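Sulfur oxidation protein soxB (PDB 2WDD) probably hydrolyses the sulfur-sulfur bond of cysteine S-thiosulfonate groups, releasing sulfate in the Sox sulfur oxidation pathway, with two manganese ions at its active site. Local coordinates at residues K124-N136 against W151-E165. Sequence-based numbering, arbitrary orientation.
Sequences KALVLDGGDTWTN and WQNLVGVDHMVSHWE. With MN (manganese (II) ion), chain H; MN (manganese (II) ion), chain G.
The carboxylate of Glu-165 is wrapped by four backbone N-H groups, three from the loop that follows strand 124-129 and the fourth from His-163. Glu-165 OE2 accepts from the N of Thr-133 at 2.7 Å and, on its anti side but well tilted out of the carboxylate plane, from the N of Trp-134, while OE1 takes the N of Asp-132 on its syn lone pair and the N of His-163. A bend at chi2 (68°) folds the chain back, laying Glu-165 CG over one face of the indole, 3.4 Å from Trp-134 CE3. Glutamate suits the place: two oxygens satisfy four backbone amides.

Asp-132 in turn receives the N of Trp-164 on OD1 at 2.7 Å, which fixes the carboxylate's rotation and leaves OD2 to bridge both manganese ions, 2.2 Å from each. His-163 ND1 binds one of them. Glycine suits the positive phi of Gly-131, whose CA lies 3.2 Å from Val-161 O, an oxygen buried without a partner in the model.

Further back, Gln-152 spends both ends of its amide: NE2 gives to Asp-129 OD2 at 2.8 Å, and OE1 accepts from Trp-134 NE1, the amide standing almost perpendicular (89°) to the indole. Asp-129 OD2 also takes Thr-133 OG1, and OD1 closes an Asx turn with the N of Gly-131. Over the same indole face as Glu-165, Met-160 CE makes a CH-pi contact; its SD meets the ring obliquely, a Met-aromatic contact.

At the other end Asp-158 OD2 accepts the N of Val-127 almost straight (174°), the backbone N of Asp-158 bonds Val-127 O, and a water links OD2 to Ala-125 O. Asp-129 N to His-159 O continues the parallel pairing. Strand 124-129, the helices that follow and the short, weakly bonded strand 159-160 thus form a beta-alpha-beta unit whose post-strand loops carry metal ligands, completed by Asp-36, His-38, His-263, His-286 and His-288, consistent with the dinuclear metallophosphoesterase-type site of the 5'-nucleotidase family.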
ATOM      1  N   LYS A 124     -26.812 -11.203  -0.207  1.00 26.26           N
ATOM      2  CA  LYS A 124     -25.660 -12.015  -0.595  1.00 24.97           C
ATOM      3  C   LYS A 124     -24.381 -11.194  -0.430  1.00 26.07           C
ATOM      4  O   LYS A 124     -24.243 -10.140  -1.044  1.00 23.90           O
ATOM      5  CB  LYS A 124     -25.798 -12.427  -2.060  1.00 27.32           C
ATOM      6  CG  LYS A 124     -24.515 -12.928  -2.694  1.00 36.26           C
ATOM      7  CD  LYS A 124     -24.364 -14.424  -2.509  1.00 39.38           C
ATOM      8  CE  LYS A 124     -23.375 -15.007  -3.503  1.00 42.93           C
ATOM      9  NZ  LYS A 124     -22.761 -16.255  -2.977  1.00 44.81           N
ATOM     10  N   ALA A 125     -23.444 -11.687   0.378  1.00 21.56           N
ATOM     11  CA  ALA A 125     -22.195 -10.966   0.609  1.00 20.25           C
ATOM     12  C   ALA A 125     -20.952 -11.715   0.135  1.00 22.55           C
ATOM     13  O   ALA A 125     -20.852 -12.937   0.271  1.00 22.48           O
ATOM     14  CB  ALA A 125     -22.062 -10.601   2.068  1.00 20.96           C
ATOM     15  N   LEU A 126     -19.999 -10.961  -0.404  1.00 15.23           N
ATOM     16  CA  LEU A 126     -18.733 -11.526  -0.849  1.00 13.92           C
ATOM     17  C   LEU A 126     -17.625 -10.753  -0.164  1.00 14.93           C
ATOM     18  O   LEU A 126     -17.716  -9.529  -0.032  1.00 13.94           O
ATOM     19  CB  LEU A 126     -18.573 -11.390  -2.366  1.00 14.18           C
ATOM     20  CG  LEU A 126     -19.480 -12.260  -3.237  1.00 19.26           C
ATOM     21  CD1 LEU A 126     -19.292 -11.891  -4.714  1.00 20.41           C
ATOM     22  CD2 LEU A 126     -19.186 -13.751  -2.999  1.00 19.37           C
ATOM     23  N   VAL A 127     -16.614 -11.481   0.309  1.00 11.83           N
ATOM     24  CA  VAL A 127     -15.457 -10.889   0.967  1.00 10.51           C
ATOM     25  C   VAL A 127     -14.329 -10.902  -0.055  1.00 13.87           C
ATOM     26  O   VAL A 127     -13.892 -11.970  -0.506  1.00 13.37           O
ATOM     27  CB  VAL A 127     -15.090 -11.660   2.245  1.00 13.55           C
ATOM     28  CG1 VAL A 127     -13.842 -11.049   2.883  1.00 13.12           C
ATOM     29  CG2 VAL A 127     -16.257 -11.637   3.243  1.00 13.34           C
ATOM     30  N   LEU A 128     -13.876  -9.712  -0.435  1.00 10.45           N
ATOM     31  CA  LEU A 128     -12.878  -9.589  -1.489  1.00 10.22           C
ATOM     32  C   LEU A 128     -11.645  -8.905  -0.960  1.00 12.00           C
ATOM     33  O   LEU A 128     -11.738  -7.846  -0.340  1.00 10.66           O
ATOM     34  CB  LEU A 128     -13.452  -8.768  -2.636  1.00 10.33           C
ATOM     35  CG  LEU A 128     -14.744  -9.361  -3.212  1.00 13.75           C
ATOM     36  CD1 LEU A 128     -15.279  -8.452  -4.297  1.00 14.23           C
ATOM     37  CD2 LEU A 128     -14.480 -10.766  -3.756  1.00 14.53           C
ATOM     38  N   ASP A 129     -10.496  -9.529  -1.210  1.00 10.28           N
ATOM     39  CA  ASP A 129      -9.197  -9.036  -0.755  1.00  9.51           C
ATOM     40  C   ASP A 129      -8.381  -8.563  -1.963  1.00 11.77           C
ATOM     41  O   ASP A 129      -8.150  -9.320  -2.909  1.00 11.53           O
ATOM     42  CB  ASP A 129      -8.491 -10.182  -0.049  1.00 10.43           C
ATOM     43  CG  ASP A 129      -7.122  -9.803   0.465  1.00 16.20           C
ATOM     44  OD1 ASP A 129      -6.651  -8.679   0.182  1.00 18.06           O
ATOM     45  OD2 ASP A 129      -6.546 -10.630   1.191  1.00 16.74           O
ATOM     46  N   GLY A 130      -7.990  -7.291  -1.961  1.00  9.45           N
ATOM     47  CA  GLY A 130      -7.279  -6.711  -3.084  1.00  9.38           C
ATOM     48  C   GLY A 130      -5.793  -7.007  -3.217  1.00 12.51           C
ATOM     49  O   GLY A 130      -5.161  -6.482  -4.134  1.00 12.00           O
ATOM     50  N   GLY A 131      -5.236  -7.860  -2.361  1.00 10.35           N
ATOM     51  CA  GLY A 131      -3.828  -8.223  -2.491  1.00  9.91           C
ATOM     52  C   GLY A 131      -2.888  -7.388  -1.633  1.00 11.75           C
ATOM     53  O   GLY A 131      -3.314  -6.459  -0.948  1.00 10.43           O
ATOM     54  N   ASP A 132      -1.599  -7.714  -1.686  1.00  9.17           N
ATOM     55  CA  ASP A 132      -0.592  -7.129  -0.786  1.00  8.42           C
ATOM     56  C   ASP A 132      -1.043  -7.470   0.618  1.00 11.66           C
ATOM     57  O   ASP A 132      -1.084  -6.621   1.507  1.00 12.12           O
ATOM     58  CB  ASP A 132      -0.445  -5.619  -0.958  1.00 10.01           C
ATOM     59  CG  ASP A 132       0.508  -5.259  -2.077  1.00 10.01           C
ATOM     60  OD1 ASP A 132       1.047  -6.183  -2.719  1.00 10.66           O
ATOM     61  OD2 ASP A 132       0.724  -4.058  -2.317  1.00  9.51           O
ATOM     62  N   THR A 133      -1.418  -8.731   0.797  1.00  9.74           N
ATOM     63  CA  THR A 133      -1.941  -9.202   2.060  1.00  9.35           C
ATOM     64  C   THR A 133      -0.923 -10.022   2.847  1.00 10.88           C
ATOM     65  O   THR A 133      -0.801  -9.871   4.058  1.00  9.70           O
ATOM     66  CB  THR A 133      -3.183 -10.085   1.803  1.00 14.62           C
ATOM     67  OG1 THR A 133      -4.089  -9.391   0.940  1.00 17.92           O
ATOM     68  CG2 THR A 133      -3.879 -10.459   3.116  1.00 13.34           C
ATOM     69  N   TRP A 134      -0.271 -10.946   2.155  1.00 10.94           N
ATOM     70  CA  TRP A 134       0.561 -11.955   2.802  1.00 10.63           C
ATOM     71  C   TRP A 134       1.895 -11.552   3.377  1.00 13.48           C
ATOM     72  O   TRP A 134       2.508 -12.333   4.121  1.00 13.02           O
ATOM     73  CB  TRP A 134       0.840 -13.100   1.825  1.00  9.68           C
ATOM     74  CG  TRP A 134      -0.368 -13.852   1.343  1.00 10.72           C
ATOM     75  CD1 TRP A 134      -1.651 -13.786   1.832  1.00 13.27           C
ATOM     76  CD2 TRP A 134      -0.370 -14.869   0.342  1.00 10.77           C
ATOM     77  NE1 TRP A 134      -2.457 -14.677   1.158  1.00 12.94           N
ATOM     78  CE2 TRP A 134      -1.693 -15.358   0.242  1.00 13.96           C
ATOM     79  CE3 TRP A 134       0.604 -15.375  -0.522  1.00 11.93           C
ATOM     80  CZ2 TRP A 134      -2.059 -16.322  -0.698  1.00 13.39           C
ATOM     81  CZ3 TRP A 134       0.247 -16.349  -1.439  1.00 13.44           C
ATOM     82  CH2 TRP A 134      -1.077 -16.815  -1.514  1.00 14.08           C
ATOM     83  N   THR A 135       2.381 -10.387   2.963  1.00  9.20           N
ATOM     84  CA  THR A 135       3.737  -9.974   3.267  1.00  8.68           C
ATOM     85  C   THR A 135       3.872  -8.741   4.132  1.00 11.92           C
ATOM     86  O   THR A 135       2.888  -8.051   4.428  1.00 12.13           O
ATOM     87  CB  THR A 135       4.473  -9.737   1.926  1.00 11.63           C
ATOM     88  OG1 THR A 135       3.701  -8.828   1.120  1.00 10.61           O
ATOM     89  CG2 THR A 135       4.619 -11.052   1.160  1.00 12.04           C
ATOM     90  N   ASN A 136       5.124  -8.461   4.496  1.00  9.86           N
ATOM     91  CA  ASN A 136       5.507  -7.211   5.162  1.00  9.04           C
ATOM     92  C   ASN A 136       5.056  -6.989   6.600  1.00 12.84           C
ATOM     93  O   ASN A 136       4.601  -5.905   6.961  1.00 11.78           O
ATOM     94  CB  ASN A 136       5.152  -6.019   4.277  1.00  9.84           C
ATOM     95  CG  ASN A 136       5.456  -6.287   2.818  1.00 13.13           C
ATOM     96  OD1 ASN A 136       4.563  -6.280   1.974  1.00  9.83           O
ATOM     97  ND2 ASN A 136       6.722  -6.558   2.520  1.00 10.49           N
ATOM     98  N   TRP A 151      -5.210 -16.871   8.529  1.00 15.31           N
ATOM     99  CA  TRP A 151      -6.160 -15.867   8.977  1.00 15.14           C
ATOM    100  C   TRP A 151      -7.235 -15.621   7.910  1.00 16.68           C
ATOM    101  O   TRP A 151      -8.430 -15.553   8.222  1.00 16.06           O
ATOM    102  CB  TRP A 151      -5.471 -14.558   9.366  1.00 14.29           C
ATOM    103  CG  TRP A 151      -6.467 -13.463   9.434  1.00 15.39           C
ATOM    104  CD1 TRP A 151      -7.442 -13.304  10.383  1.00 18.31           C
ATOM    105  CD2 TRP A 151      -6.717 -12.471   8.434  1.00 15.00           C
ATOM    106  NE1 TRP A 151      -8.243 -12.242  10.061  1.00 17.90           N
ATOM    107  CE2 TRP A 151      -7.836 -11.726   8.857  1.00 18.42           C
ATOM    108  CE3 TRP A 151      -6.105 -12.137   7.221  1.00 15.65           C
ATOM    109  CZ2 TRP A 151      -8.338 -10.647   8.123  1.00 17.51           C
ATOM    110  CZ3 TRP A 151      -6.607 -11.071   6.494  1.00 17.10           C
ATOM    111  CH2 TRP A 151      -7.719 -10.346   6.943  1.00 17.71           C
ATOM    112  N   GLN A 152      -6.831 -15.516   6.644  1.00 11.70           N
ATOM    113  CA  GLN A 152      -7.818 -15.313   5.583  1.00 11.75           C
ATOM    114  C   GLN A 152      -8.858 -16.431   5.644  1.00 16.29           C
ATOM    115  O   GLN A 152     -10.055 -16.203   5.443  1.00 16.81           O
ATOM    116  CB  GLN A 152      -7.156 -15.321   4.205  1.00 12.10           C
ATOM    117  CG  GLN A 152      -6.392 -14.057   3.829  1.00 11.91           C
ATOM    118  CD  GLN A 152      -5.668 -14.235   2.507  1.00 14.69           C
ATOM    119  OE1 GLN A 152      -4.913 -15.189   2.333  1.00 12.66           O
ATOM    120  NE2 GLN A 152      -5.937 -13.356   1.550  1.00 13.98           N
ATOM    121  N   ASN A 153      -8.390 -17.638   5.948  1.00 14.82           N
ATOM    122  CA  ASN A 153      -9.274 -18.795   6.032  1.00 15.00           C
ATOM    123  C   ASN A 153     -10.239 -18.706   7.217  1.00 19.70           C
ATOM    124  O   ASN A 153     -11.381 -19.165   7.125  1.00 20.12           O
ATOM    125  CB  ASN A 153      -8.452 -20.081   6.101  1.00 15.66           C
ATOM    126  CG  ASN A 153      -7.841 -20.448   4.764  1.00 19.31           C
ATOM    127  OD1 ASN A 153      -8.176 -19.861   3.734  1.00 17.46           O
ATOM    128  ND2 ASN A 153      -6.931 -21.418   4.774  1.00 17.21           N
ATOM    129  N   LEU A 154      -9.789 -18.126   8.328  1.00 16.40           N
ATOM    130  CA  LEU A 154     -10.657 -17.957   9.484  1.00 16.17           C
ATOM    131  C   LEU A 154     -11.767 -16.949   9.160  1.00 20.11           C
ATOM    132  O   LEU A 154     -12.931 -17.163   9.494  1.00 19.08           O
ATOM    133  CB  LEU A 154      -9.868 -17.484  10.705  1.00 16.27           C
ATOM    134  CG  LEU A 154      -8.941 -18.504  11.358  1.00 20.67           C
ATOM    135  CD1 LEU A 154      -8.075 -17.838  12.421  1.00 20.95           C
ATOM    136  CD2 LEU A 154      -9.770 -19.639  11.961  1.00 21.28           C
ATOM    137  N   VAL A 155     -11.412 -15.844   8.505  1.00 16.02           N
ATOM    138  CA  VAL A 155     -12.438 -14.868   8.155  1.00 15.39           C
ATOM    139  C   VAL A 155     -13.337 -15.383   7.029  1.00 18.29           C
ATOM    140  O   VAL A 155     -14.557 -15.211   7.075  1.00 18.79           O
ATOM    141  CB  VAL A 155     -11.854 -13.472   7.851  0.65 19.59           C
ATOM    142  CG1 VAL A 155     -10.615 -13.578   6.992  0.65 19.34           C
ATOM    143  CG2 VAL A 155     -12.905 -12.589   7.179  0.65 19.32           C
ATOM    144  N   GLY A 156     -12.742 -16.061   6.051  1.00 13.10           N
ATOM    145  CA  GLY A 156     -13.455 -16.599   4.906  1.00 13.35           C
ATOM    146  C   GLY A 156     -13.412 -15.641   3.724  1.00 18.84           C
ATOM    147  O   GLY A 156     -14.411 -15.016   3.383  1.00 21.13           O
ATOM    148  N   VAL A 157     -12.241 -15.502   3.112  1.00 14.39           N
ATOM    149  CA  VAL A 157     -12.067 -14.603   1.974  1.00 13.42           C
ATOM    150  C   VAL A 157     -12.466 -15.332   0.696  1.00 15.56           C
ATOM    151  O   VAL A 157     -11.967 -16.426   0.427  1.00 16.00           O
ATOM    152  CB  VAL A 157     -10.604 -14.127   1.886  1.00 15.71           C
ATOM    153  CG1 VAL A 157     -10.365 -13.333   0.599  1.00 14.79           C
ATOM    154  CG2 VAL A 157     -10.230 -13.314   3.123  1.00 15.47           C
ATOM    155  N   ASP A 158     -13.368 -14.752  -0.091  1.00 12.27           N
ATOM    156  CA  ASP A 158     -13.825 -15.418  -1.309  1.00 12.13           C
ATOM    157  C   ASP A 158     -12.847 -15.328  -2.472  1.00 14.44           C
ATOM    158  O   ASP A 158     -12.686 -16.284  -3.233  1.00 14.32           O
ATOM    159  CB  ASP A 158     -15.169 -14.858  -1.741  1.00 13.21           C
ATOM    160  CG  ASP A 158     -16.263 -15.181  -0.760  1.00 18.21           C
ATOM    161  OD1 ASP A 158     -16.528 -16.383  -0.535  1.00 21.14           O
ATOM    162  OD2 ASP A 158     -16.804 -14.244  -0.151  1.00 16.54           O
ATOM    163  N   HIS A 159     -12.227 -14.166  -2.640  1.00 11.10           N
ATOM    164  CA  HIS A 159     -11.266 -13.973  -3.720  1.00 10.50           C
ATOM    165  C   HIS A 159     -10.145 -13.056  -3.277  1.00 13.24           C
ATOM    166  O   HIS A 159     -10.326 -12.223  -2.388  1.00 12.10           O
ATOM    167  CB  HIS A 159     -11.919 -13.298  -4.925  1.00 10.94           C
ATOM    168  CG  HIS A 159     -12.979 -14.122  -5.586  1.00 13.76           C
ATOM    169  ND1 HIS A 159     -12.713 -15.345  -6.166  1.00 15.45           N
ATOM    170  CD2 HIS A 159     -14.293 -13.875  -5.805  1.00 16.11           C
ATOM    171  CE1 HIS A 159     -13.827 -15.829  -6.692  1.00 15.57           C
ATOM    172  NE2 HIS A 159     -14.796 -14.953  -6.496  1.00 15.71           N
ATOM    173  N   MET A 160      -8.999 -13.183  -3.942  1.00 10.74           N
ATOM    174  CA  MET A 160      -7.900 -12.253  -3.742  1.00 10.09           C
ATOM    175  C   MET A 160      -7.133 -12.144  -5.049  1.00 11.07           C
ATOM    176  O   MET A 160      -7.246 -13.009  -5.941  1.00 10.34           O
ATOM    177  CB  MET A 160      -6.963 -12.673  -2.609  1.00 12.17           C
ATOM    178  CG  MET A 160      -5.832 -13.599  -3.032  1.00 14.01           C
ATOM    179  SD  MET A 160      -4.691 -13.993  -1.626  1.00 15.60           S
ATOM    180  CE  MET A 160      -3.612 -12.528  -1.636  1.00 13.06           C
ATOM    181  N   VAL A 161      -6.405 -11.037  -5.185  1.00  8.66           N
ATOM    182  CA  VAL A 161      -5.485 -10.820  -6.285  1.00  7.60           C
ATOM    183  C   VAL A 161      -4.106 -10.593  -5.648  1.00 10.64           C
ATOM    184  O   VAL A 161      -3.949 -10.791  -4.432  1.00 10.27           O
ATOM    185  CB  VAL A 161      -5.922  -9.720  -7.260  1.00 11.23           C
ATOM    186  CG1 VAL A 161      -7.233 -10.129  -7.945  1.00 11.35           C
ATOM    187  CG2 VAL A 161      -6.069  -8.370  -6.566  1.00 11.41           C
ATOM    188  N   SER A 162      -3.115 -10.197  -6.441  1.00  9.31           N
ATOM    189  CA  SER A 162      -1.774 -10.137  -5.871  1.00  8.74           C
ATOM    190  C   SER A 162      -0.811  -9.076  -6.372  1.00 10.76           C
ATOM    191  O   SER A 162      -0.991  -8.478  -7.423  1.00  9.79           O
ATOM    192  CB  SER A 162      -1.111 -11.494  -6.117  1.00 10.97           C
ATOM    193  OG  SER A 162      -0.762 -11.619  -7.493  1.00 10.93           O
ATOM    194  N   HIS A 163       0.253  -8.912  -5.590  1.00  8.76           N
ATOM    195  CA  HIS A 163       1.387  -8.071  -5.920  1.00  7.76           C
ATOM    196  C   HIS A 163       2.591  -8.515  -5.081  1.00 10.21           C
ATOM    197  O   HIS A 163       3.384  -9.360  -5.533  1.00  9.94           O
ATOM    198  CB  HIS A 163       1.108  -6.580  -5.764  1.00  7.85           C
ATOM    199  CG  HIS A 163       2.343  -5.732  -5.867  1.00  9.25           C
ATOM    200  ND1 HIS A 163       2.386  -4.427  -5.427  1.00 10.14           N
ATOM    201  CD2 HIS A 163       3.591  -6.021  -6.311  1.00  9.24           C
ATOM    202  CE1 HIS A 163       3.603  -3.942  -5.607  1.00  9.58           C
ATOM    203  NE2 HIS A 163       4.358  -4.892  -6.135  1.00  9.58           N
ATOM    204  N   TRP A 164       2.702  -8.008  -3.847  1.00  8.92           N
ATOM    205  CA  TRP A 164       3.849  -8.359  -2.994  1.00  8.84           C
ATOM    206  C   TRP A 164       3.915  -9.824  -2.606  1.00 11.43           C
ATOM    207  O   TRP A 164       4.955 -10.302  -2.169  1.00 10.83           O
ATOM    208  CB  TRP A 164       3.924  -7.473  -1.744  1.00  8.18           C
ATOM    209  CG  TRP A 164       4.562  -6.139  -2.016  1.00  8.36           C
ATOM    210  CD1 TRP A 164       3.950  -5.011  -2.489  1.00 10.87           C
ATOM    211  CD2 TRP A 164       5.919  -5.782  -1.764  1.00  8.00           C
ATOM    212  NE1 TRP A 164       4.859  -3.982  -2.595  1.00  9.87           N
ATOM    213  CE2 TRP A 164       6.079  -4.435  -2.151  1.00 10.90           C
ATOM    214  CE3 TRP A 164       7.031  -6.488  -1.287  1.00  9.38           C
ATOM    215  CZ2 TRP A 164       7.312  -3.783  -2.088  1.00 10.69           C
ATOM    216  CZ3 TRP A 164       8.250  -5.826  -1.214  1.00 10.69           C
ATOM    217  CH2 TRP A 164       8.377  -4.495  -1.615  1.00 11.08           C
ATOM    218  N   GLU A 165       2.808 -10.538  -2.777  1.00  8.79           N
ATOM    219  CA  GLU A 165       2.761 -11.967  -2.498  1.00  9.03           C
ATOM    220  C   GLU A 165       3.924 -12.665  -3.199  1.00 11.17           C
ATOM    221  O   GLU A 165       4.543 -13.591  -2.654  1.00 10.04           O
ATOM    222  CB  GLU A 165       1.464 -12.527  -3.090  1.00 10.15           C
ATOM    223  CG  GLU A 165       0.239 -12.380  -2.190  1.00 12.17           C
ATOM    224  CD  GLU A 165      -0.231 -10.941  -1.972  1.00 11.02           C
ATOM    225  OE1 GLU A 165      -0.068 -10.094  -2.883  1.00 10.90           O
ATOM    226  OE2 GLU A 165      -0.841 -10.708  -0.904  1.00 12.41           O
TER
HETATM  227 MN    MN H1581       0.890  -3.148  -4.368  0.90  7.88          MN
HETATM  228 MN    MN G1580       0.342  -2.259  -1.105  0.90  8.37          MN
HETATM  229  O   HOH W   1     -18.860 -14.327   1.502  1.00 23.32           O
HETATM  230  O   HOH W   2       0.834  -1.541  -2.995  0.75  7.96           O